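Local coordinates for mucus binding protein (Lactobacillus reuteri, PDB 3I57) that probably binds mucus at the bacterial cell surface and, through a repeat of the kind described here, also binds immunoglobulins, at residues K3-Y8 against D66-V71; G24-T29 against F59-T64. All blocks are in the same frame, centred on the assembly; numbering follows the deposited sequence.

Contact 1: residues K3-Y8 against D66-V71; sequences KVHVQY and DQFYTV
His5 NE2 gives Asp66 OD2 a nearly straight hydrogen bond of 2.7 Å. The oxygen lies in the imidazole plane, whereas His5 NE2 meets Asp66 OD2 from above the carboxylate plane, 36° out of it. Phe68 lies alongside the same ring, with His5 CD2 over one phenyl face, 3.3 Å from Phe68 CE1; the planes are inclined at 33°. His5 and Phe68 both hold CG anti to the carbonyl carbon, so the neighbouring rings leave the sheet the same way. Beneath them the backbones run parallel: His5 N donates to Gln67 O (2.8 Å) and His5 O accepts from Tyr69 N (3.0 Å), and Gln7 repeats this with Tyr69 O and Val71 N. This is the parallel strand pair of the beta-grasp fold, the N-terminal strand beside one that follows the helix. On the other face, beta-branched Val4 and Val6 present compact methyls: Val4 CG1 meets the edge of the Tyr69 ring, 3.9 Å from CE2, and Val6 CG1 meets Val71 CG2 at 4.0 Å. Further out, Leu48 packs on Val71 and Phe41 on the Tyr8 ring, while Glu57 holds Tyr69 OH. Imidazole suits position 5 because ND1 also bonds, to Asp21, and two carboxylates would probably raise its basicity.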
ATOM      1  N   LYS A   3     -38.727 -13.936 -14.701  1.00  8.64           N
ATOM      2  CA  LYS A   3     -37.722 -13.756 -13.649  1.00  9.14           C
ATOM      3  C   LYS A   3     -36.626 -12.855 -14.126  1.00  8.65           C
ATOM      4  O   LYS A   3     -36.223 -12.902 -15.288  1.00  9.75           O
ATOM      5  CB  LYS A   3     -37.096 -15.098 -13.234  1.00  9.63           C
ATOM      6  CG  LYS A   3     -38.036 -16.057 -12.541  1.00 12.05           C
ATOM      7  CD  LYS A   3     -37.306 -17.392 -12.251  1.00 17.79           C
ATOM      8  CE  LYS A   3     -37.821 -18.027 -10.958  1.00 21.74           C
ATOM      9  NZ  LYS A   3     -37.706 -17.113  -9.763  1.00 18.91           N
ATOM     10  N   VAL A   4     -36.125 -12.048 -13.202  1.00  8.34           N
ATOM     11  CA  VAL A   4     -35.085 -11.098 -13.488  1.00  8.55           C
ATOM     12  C   VAL A   4     -34.011 -11.294 -12.410  1.00  8.06           C
ATOM     13  O   VAL A   4     -34.341 -11.582 -11.252  1.00  8.13           O
ATOM     14  CB  VAL A   4     -35.621  -9.644 -13.395  1.00  8.27           C
ATOM     15  CG1 VAL A   4     -34.454  -8.667 -13.428  1.00  9.30           C
ATOM     16  CG2 VAL A   4     -36.550  -9.360 -14.528  1.00  9.78           C
ATOM     17  N   HIS A   5     -32.750 -11.139 -12.781  1.00  7.73           N
ATOM     18  CA  HIS A   5     -31.666 -11.301 -11.810  1.00  7.52           C
ATOM     19  C   HIS A   5     -30.751 -10.114 -11.939  1.00  7.47           C
ATOM     20  O   HIS A   5     -30.230  -9.859 -13.005  1.00  7.43           O
ATOM     21  CB  HIS A   5     -30.873 -12.589 -12.131  1.00  7.10           C
ATOM     22  CG  HIS A   5     -31.746 -13.779 -12.353  1.00  5.77           C
ATOM     23  ND1 HIS A   5     -32.355 -14.454 -11.311  1.00  8.95           N
ATOM     24  CD2 HIS A   5     -32.142 -14.394 -13.487  1.00  5.79           C
ATOM     25  CE1 HIS A   5     -33.079 -15.446 -11.800  1.00  8.69           C
ATOM     26  NE2 HIS A   5     -32.966 -15.436 -13.119  1.00  7.81           N
ATOM     27  N   VAL A   6     -30.520  -9.400 -10.850  1.00  7.88           N
ATOM     28  CA  VAL A   6     -29.633  -8.247 -10.929  1.00  7.06           C
ATOM     29  C   VAL A   6     -28.359  -8.589 -10.193  1.00  6.57           C
ATOM     30  O   VAL A   6     -28.392  -8.919  -9.016  1.00  6.55           O
ATOM     31  CB  VAL A   6     -30.268  -7.010 -10.288  1.00  7.00           C
ATOM     32  CG1 VAL A   6     -29.321  -5.824 -10.419  1.00  5.88           C
ATOM     33  CG2 VAL A   6     -31.614  -6.720 -10.934  1.00  5.34           C
ATOM     34  N   GLN A   7     -27.233  -8.519 -10.894  1.00  5.70           N
ATOM     35  CA  GLN A   7     -25.996  -9.085 -10.349  1.00  5.68           C
ATOM     36  C   GLN A   7     -25.026  -7.963 -10.046  1.00  4.84           C
ATOM     37  O   GLN A   7     -24.659  -7.212 -10.932  1.00  6.37           O
ATOM     38  CB  GLN A   7     -25.383 -10.083 -11.353  1.00  4.85           C
ATOM     39  CG  GLN A   7     -26.343 -11.274 -11.601  1.00  4.00           C
ATOM     40  CD  GLN A   7     -25.990 -12.077 -12.837  1.00  7.34           C
ATOM     41  OE1 GLN A   7     -25.937 -13.329 -12.821  1.00 11.79           O
ATOM     42  NE2 GLN A   7     -25.748 -11.383 -13.911  1.00  7.01           N
ATOM     43  N   TYR A   8     -24.618  -7.875  -8.793  1.00  5.43           N
ATOM     44  CA  TYR A   8     -23.652  -6.862  -8.350  1.00  4.98           C
ATOM     45  C   TYR A   8     -22.231  -7.444  -8.428  1.00  4.89           C
ATOM     46  O   TYR A   8     -21.942  -8.474  -7.811  1.00  6.30           O
ATOM     47  CB  TYR A   8     -24.011  -6.383  -6.936  1.00  4.03           C
ATOM     48  CG  TYR A   8     -25.273  -5.583  -6.935  1.00  5.10           C
ATOM     49  CD1 TYR A   8     -26.506  -6.227  -6.916  1.00  5.68           C
ATOM     50  CD2 TYR A   8     -25.255  -4.197  -7.055  1.00  6.77           C
ATOM     51  CE1 TYR A   8     -27.678  -5.528  -6.967  1.00  4.85           C
ATOM     52  CE2 TYR A   8     -26.444  -3.464  -7.103  1.00  6.68           C
ATOM     53  CZ  TYR A   8     -27.657  -4.153  -7.067  1.00  7.72           C
ATOM     54  OH  TYR A   8     -28.850  -3.476  -7.103  1.00  8.04           O
ATOM     55  N   ASP A  66     -34.513 -16.207 -18.638  1.00 13.76           N
ATOM     56  CA  ASP A  66     -34.567 -15.120 -17.656  1.00 12.70           C
ATOM     57  C   ASP A  66     -33.796 -13.891 -18.145  1.00 11.90           C
ATOM     58  O   ASP A  66     -32.985 -13.968 -19.080  1.00 11.16           O
ATOM     59  CB  ASP A  66     -33.982 -15.570 -16.302  1.00 12.71           C
ATOM     60  CG  ASP A  66     -34.799 -16.669 -15.637  1.00 13.93           C
ATOM     61  OD1 ASP A  66     -35.919 -16.945 -16.096  1.00 12.76           O
ATOM     62  OD2 ASP A  66     -34.322 -17.249 -14.643  1.00 12.79           O
ATOM     63  N   GLN A  67     -34.033 -12.760 -17.482  1.00 10.18           N
ATOM     64  CA  GLN A  67     -33.341 -11.521 -17.791  1.00  8.94           C
ATOM     65  C   GLN A  67     -32.240 -11.320 -16.763  1.00  8.42           C
ATOM     66  O   GLN A  67     -32.497 -11.453 -15.581  1.00  9.30           O
ATOM     67  CB  GLN A  67     -34.323 -10.349 -17.744  1.00  8.47           C
ATOM     68  CG  GLN A  67     -35.292 -10.342 -18.945  1.00  9.85           C
ATOM     69  CD  GLN A  67     -36.515  -9.476 -18.709  1.00 11.44           C
ATOM     70  OE1 GLN A  67     -36.480  -8.243 -18.874  1.00 13.68           O
ATOM     71  NE2 GLN A  67     -37.595 -10.109 -18.331  1.00 10.16           N
ATOM     72  N   PHE A  68     -31.022 -11.035 -17.216  1.00  6.68           N
ATOM     73  CA  PHE A  68     -29.911 -10.741 -16.311  1.00  7.03           C
ATOM     74  C   PHE A  68     -29.388  -9.339 -16.535  1.00  6.83           C
ATOM     75  O   PHE A  68     -29.194  -8.933 -17.690  1.00  7.74           O
ATOM     76  CB  PHE A  68     -28.764 -11.749 -16.546  1.00  6.99           C
ATOM     77  CG  PHE A  68     -29.155 -13.188 -16.256  1.00  7.59           C
ATOM     78  CD1 PHE A  68     -28.799 -13.786 -15.063  1.00  7.76           C
ATOM     79  CD2 PHE A  68     -29.884 -13.934 -17.178  1.00  8.94           C
ATOM     80  CE1 PHE A  68     -29.150 -15.137 -14.783  1.00  8.23           C
ATOM     81  CE2 PHE A  68     -30.253 -15.270 -16.912  1.00 10.24           C
ATOM     82  CZ  PHE A  68     -29.894 -15.869 -15.730  1.00 11.18           C
ATOM     83  N   TYR A  69     -29.115  -8.603 -15.454  1.00  5.87           N
ATOM     84  CA  TYR A  69     -28.500  -7.287 -15.592  1.00  5.83           C
ATOM     85  C   TYR A  69     -27.408  -7.145 -14.565  1.00  6.22           C
ATOM     86  O   TYR A  69     -27.648  -7.404 -13.378  1.00  5.33           O
ATOM     87  CB  TYR A  69     -29.535  -6.193 -15.342  1.00  5.51           C
ATOM     88  CG  TYR A  69     -30.710  -6.338 -16.242  1.00  7.02           C
ATOM     89  CD1 TYR A  69     -30.641  -5.931 -17.575  1.00  9.12           C
ATOM     90  CD2 TYR A  69     -31.881  -6.952 -15.795  1.00  8.84           C
ATOM     91  CE1 TYR A  69     -31.712  -6.093 -18.418  1.00  9.49           C
ATOM     92  CE2 TYR A  69     -32.965  -7.095 -16.637  1.00 10.61           C
ATOM     93  CZ  TYR A  69     -32.872  -6.673 -17.941  1.00 11.94           C
ATOM     94  OH  TYR A  69     -33.957  -6.820 -18.781  1.00 12.54           O
ATOM     95  N   THR A  70     -26.232  -6.720 -15.007  1.00  7.09           N
ATOM     96  CA  THR A  70     -25.099  -6.527 -14.086  1.00  7.01           C
ATOM     97  C   THR A  70     -24.944  -5.069 -13.620  1.00  7.31           C
ATOM     98  O   THR A  70     -25.312  -4.106 -14.322  1.00  7.15           O
ATOM     99  CB  THR A  70     -23.776  -7.022 -14.709  1.00  7.54           C
ATOM    100  OG1 THR A  70     -23.543  -6.330 -15.937  1.00  7.12           O
ATOM    101  CG2 THR A  70     -23.823  -8.541 -14.994  1.00  7.25           C
ATOM    102  N   VAL A  71     -24.457  -4.911 -12.385  1.00  6.47           N
ATOM    103  CA  VAL A  71     -24.088  -3.613 -11.869  1.00  6.53           C
ATOM    104  C   VAL A  71     -22.630  -3.778 -11.487  1.00  6.68           C
ATOM    105  O   VAL A  71     -22.294  -4.551 -10.588  1.00  5.74           O
ATOM    106  CB  VAL A  71     -24.922  -3.200 -10.602  1.00  6.60           C
ATOM    107  CG1 VAL A  71     -24.489  -1.826 -10.116  1.00  7.74           C
ATOM    108  CG2 VAL A  71     -26.414  -3.133 -10.935  1.00  7.15           C
TER
HETATM  109  O   HOH W   1     -38.191 -15.806 -17.174  1.00 10.94           O

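Contact 2: residues G24-T29 against F59-T64; sequences GYTDET and FDNDDT. With CA (calcium ion), chain C.
Calcium is bound by Asp60 OD1 at 2.4 Å and by the backbone Asp62 O at 2.2 Å, with two waters, Gln2 OE1 and Asn65 O completing the site. Asp60 OD1 also accepts from Asp62 N (3.0 Å), an Asx turn that bends the chain so that carboxylate and carbonyl reach the same ion; an aspartate is short enough to do both. Three bonds tie this loop to residues 24-29. Phe59 N donates to Glu28 O at 3.0 Å, nearly along the C=O axis, and Asp27 N returns to Phe59 O at 3.0 Å from above the carbonyl plane. Thr26 OG1 adds a bond to Asp60 O at 3.1 Å, in the carbonyl plane. A water also bridges Asp27 OD1 and Phe59 O. The donors and acceptors on 24-29 are set by a type II turn from Tyr25 to Glu28, with Asp27 at positive phi (76°). Glu28, its CG anti to the backbone N, extends back so that OE1 takes Tyr25 N at 2.9 Å. Between the two loops lies the Phe59 ring. Gly24 CA sits over the centre of one face, 3.5 Å from the centroid, where any CB would collide with Phe59 CE2, and the Glu28 side chain lies alongside the ring, its carboxylate turned 55° from the ring plane and CD nearest Phe59 CE2. Ile30, Pro31 and Val4 pack on it too. An alanine at Phe59 would lose this whole ring packing and would probably loosen the seating of the turn against the calcium loop. Gln2 OE1 binds the metal and its NE2 bonds to Thr26 OG1 and Asp63 OD1, so Thr26 OG1 is a second-shell group touching two calcium-binding residues, while the nearby divalent ion is likely to keep Asp60 ionised.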
ATOM      1  N   GLY A  24     -42.063 -11.258 -11.962  1.00  8.93           N
ATOM      2  CA  GLY A  24     -43.168 -10.383 -12.317  1.00  7.66           C
ATOM      3  C   GLY A  24     -43.924 -10.897 -13.528  1.00  7.52           C
ATOM      4  O   GLY A  24     -43.619 -11.968 -14.077  1.00  6.18           O
ATOM      5  N   TYR A  25     -44.919 -10.114 -13.929  1.00  5.99           N
ATOM      6  CA  TYR A  25     -45.754 -10.416 -15.048  1.00  6.30           C
ATOM      7  C   TYR A  25     -45.180  -9.833 -16.323  1.00  6.02           C
ATOM      8  O   TYR A  25     -44.534  -8.769 -16.327  1.00  6.20           O
ATOM      9  CB  TYR A  25     -47.138  -9.811 -14.828  1.00  6.59           C
ATOM     10  CG  TYR A  25     -47.808 -10.313 -13.596  1.00  6.17           C
ATOM     11  CD1 TYR A  25     -48.307 -11.629 -13.544  1.00  9.77           C
ATOM     12  CD2 TYR A  25     -47.989  -9.479 -12.487  1.00  9.15           C
ATOM     13  CE1 TYR A  25     -48.941 -12.104 -12.416  1.00  8.64           C
ATOM     14  CE2 TYR A  25     -48.628  -9.942 -11.346  1.00  8.99           C
ATOM     15  CZ  TYR A  25     -49.097 -11.263 -11.322  1.00 12.51           C
ATOM     16  OH  TYR A  25     -49.752 -11.727 -10.208  1.00 14.83           O
ATOM     17  N   THR A  26     -45.431 -10.530 -17.413  1.00  5.60           N
ATOM     18  CA  THR A  26     -45.020 -10.041 -18.711  1.00  6.65           C
ATOM     19  C   THR A  26     -45.594  -8.657 -18.925  1.00  6.70           C
ATOM     20  O   THR A  26     -46.786  -8.429 -18.688  1.00  7.88           O
ATOM     21  CB  THR A  26     -45.530 -11.009 -19.811  1.00  6.59           C
ATOM     22  OG1 THR A  26     -44.867 -12.269 -19.643  1.00  6.43           O
ATOM     23  CG2 THR A  26     -45.236 -10.472 -21.197  1.00  5.95           C
ATOM     24  N   ASP A  27     -44.729  -7.745 -19.382  1.00  6.97           N
ATOM     25  CA  ASP A  27     -45.049  -6.351 -19.650  1.00  7.30           C
ATOM     26  C   ASP A  27     -45.183  -5.462 -18.405  1.00  7.38           C
ATOM     27  O   ASP A  27     -45.364  -4.256 -18.521  1.00  8.23           O
ATOM     28  CB  ASP A  27     -46.217  -6.182 -20.635  1.00  7.60           C
ATOM     29  CG  ASP A  27     -45.860  -6.677 -22.000  1.00  9.44           C
ATOM     30  OD1 ASP A  27     -44.708  -6.449 -22.409  1.00  8.79           O
ATOM     31  OD2 ASP A  27     -46.702  -7.329 -22.641  1.00  8.88           O
ATOM     32  N   GLU A  28     -45.073  -6.056 -17.220  1.00  7.30           N
ATOM     33  CA  GLU A  28     -45.020  -5.252 -16.010  1.00  6.68           C
ATOM     34  C   GLU A  28     -43.684  -4.515 -15.984  1.00  7.06           C
ATOM     35  O   GLU A  28     -42.658  -5.093 -16.322  1.00  7.12           O
ATOM     36  CB  GLU A  28     -45.163  -6.163 -14.783  1.00  6.55           C
ATOM     37  CG  GLU A  28     -44.970  -5.477 -13.420  1.00  7.84           C
ATOM     38  CD  GLU A  28     -44.795  -6.481 -12.280  1.00  8.19           C
ATOM     39  OE1 GLU A  28     -45.222  -7.658 -12.413  1.00  5.02           O
ATOM     40  OE2 GLU A  28     -44.245  -6.080 -11.230  1.00  8.32           O
ATOM     41  N   THR A  29     -43.695  -3.241 -15.584  1.00  7.22           N
ATOM     42  CA  THR A  29     -42.423  -2.538 -15.357  1.00  7.20           C
ATOM     43  C   THR A  29     -41.681  -3.156 -14.151  1.00  7.32           C
ATOM     44  O   THR A  29     -42.279  -3.347 -13.085  1.00  6.80           O
ATOM     45  CB  THR A  29     -42.636  -1.028 -15.170  1.00  7.40           C
ATOM     46  OG1 THR A  29     -43.143  -0.479 -16.387  1.00  6.47           O
ATOM     47  CG2 THR A  29     -41.277  -0.298 -14.782  1.00  8.79           C
ATOM     48  N   PHE A  59     -40.526  -6.713 -17.588  1.00  8.66           N
ATOM     49  CA  PHE A  59     -40.409  -8.157 -17.700  1.00  9.95           C
ATOM     50  C   PHE A  59     -40.769  -8.562 -19.146  1.00 10.14           C
ATOM     51  O   PHE A  59     -41.742  -8.048 -19.710  1.00 10.51           O
ATOM     52  CB  PHE A  59     -41.346  -8.890 -16.711  1.00  8.75           C
ATOM     53  CG  PHE A  59     -40.968  -8.723 -15.250  1.00  9.26           C
ATOM     54  CD1 PHE A  59     -40.038  -9.579 -14.656  1.00  9.00           C
ATOM     55  CD2 PHE A  59     -41.541  -7.724 -14.478  1.00  9.92           C
ATOM     56  CE1 PHE A  59     -39.678  -9.423 -13.315  1.00 12.27           C
ATOM     57  CE2 PHE A  59     -41.205  -7.574 -13.135  1.00  9.86           C
ATOM     58  CZ  PHE A  59     -40.268  -8.426 -12.555  1.00 12.38           C
ATOM     59  N   ASP A  60     -39.979  -9.474 -19.723  1.00 10.77           N
ATOM     60  CA  ASP A  60     -40.176  -9.932 -21.117  1.00 12.56           C
ATOM     61  C   ASP A  60     -41.360 -10.874 -21.306  1.00 13.49           C
ATOM     62  O   ASP A  60     -42.122 -11.120 -20.393  1.00 12.68           O
ATOM     63  CB  ASP A  60     -38.920 -10.597 -21.680  1.00 12.64           C
ATOM     64  CG  ASP A  60     -38.534 -11.871 -20.951  1.00 14.21           C
ATOM     65  OD1 ASP A  60     -39.390 -12.601 -20.384  1.00 14.99           O
ATOM     66  OD2 ASP A  60     -37.325 -12.162 -20.963  1.00 17.33           O
ATOM     67  N   ASN A  61     -41.502 -11.395 -22.517  1.00 14.28           N
ATOM     68  CA  ASN A  61     -42.554 -12.349 -22.819  1.00 16.82           C
ATOM     69  C   ASN A  61     -41.900 -13.638 -23.292  1.00 18.25           C
ATOM     70  O   ASN A  61     -42.322 -14.224 -24.294  1.00 18.69           O
ATOM     71  CB  ASN A  61     -43.457 -11.780 -23.919  1.00 16.95           C
ATOM     72  CG  ASN A  61     -44.631 -12.701 -24.261  1.00 19.69           C
ATOM     73  OD1 ASN A  61     -45.111 -13.444 -23.415  1.00 22.81           O
ATOM     74  ND2 ASN A  61     -45.102 -12.639 -25.517  1.00 24.15           N
ATOM     75  N   ASP A  62     -40.838 -14.042 -22.595  1.00 19.01           N
ATOM     76  CA  ASP A  62     -40.029 -15.198 -22.976  1.00 18.85           C
ATOM     77  C   ASP A  62     -39.860 -16.109 -21.765  1.00 19.72           C
ATOM     78  O   ASP A  62     -39.036 -15.839 -20.882  1.00 17.85           O
ATOM     79  CB  ASP A  62     -38.670 -14.724 -23.512  1.00 19.38           C
ATOM     80  CG  ASP A  62     -37.766 -15.873 -23.924  1.00 18.27           C
ATOM     81  OD1 ASP A  62     -38.075 -17.027 -23.572  1.00 18.79           O
ATOM     82  OD2 ASP A  62     -36.744 -15.605 -24.590  1.00 19.03           O
ATOM     83  N   ASP A  63     -40.685 -17.158 -21.721  1.00 20.18           N
ATOM     84  CA  ASP A  63     -40.756 -18.083 -20.589  1.00 21.07           C
ATOM     85  C   ASP A  63     -39.474 -18.853 -20.400  1.00 21.41           C
ATOM     86  O   ASP A  63     -39.119 -19.198 -19.279  1.00 22.27           O
ATOM     87  CB  ASP A  63     -41.861 -19.117 -20.806  1.00 21.42           C
ATOM     88  CG  ASP A  63     -43.228 -18.554 -20.643  1.00 23.55           C
ATOM     89  OD1 ASP A  63     -43.330 -17.349 -20.354  1.00 25.37           O
ATOM     90  OD2 ASP A  63     -44.209 -19.319 -20.833  1.00 27.15           O
ATOM     91  N   THR A  64     -38.796 -19.141 -21.509  1.00 21.50           N
ATOM     92  CA  THR A  64     -37.659 -20.053 -21.507  1.00 22.01           C
ATOM     93  C   THR A  64     -36.395 -19.403 -20.933  1.00 20.62           C
ATOM     94  O   THR A  64     -35.554 -20.075 -20.332  1.00 21.42           O
ATOM     95  CB  THR A  64     -37.395 -20.586 -22.925  1.00 22.02           C
ATOM     96  OG1 THR A  64     -36.025 -20.987 -23.058  1.00 25.17           O
ATOM     97  CG2 THR A  64     -37.693 -19.502 -23.948  1.00 24.25           C
TER
HETATM   98 CA    CA C 186     -38.355 -14.440 -19.261  1.00 11.91          CA
HETATM   99  O   HOH W   2     -42.317  -7.818 -22.493  1.00 18.64           O
HETATM  100  O   HOH W   1     -38.191 -15.806 -17.174  1.00 10.94           O
HETATM  101  O   HOH W   3     -37.586 -12.782 -17.745  1.00 11.05           O

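Overall arrangement
From the N terminus the chain enters strand 2-10, whose residues 3-8 wait for their partner until residues 66-71; contact 1 thus closes the outer loop, which contains the hairpin with strand 15-24, helix 35-43 and strand 46-51. Within it, contact 2 closes a smaller loop from 24-29 to 59-64, so the two nest without crossing. Contact 1 joins strands 2-10 and 67-80 in the sheet, while contact 2 ties together the connections that precede helix 35-43 and strand 67-80. Their centres are about 13 Å apart, and they meet directly where Val4 packs on Phe59 and Gln67 on Asp60. One calcium-bound water belongs to both.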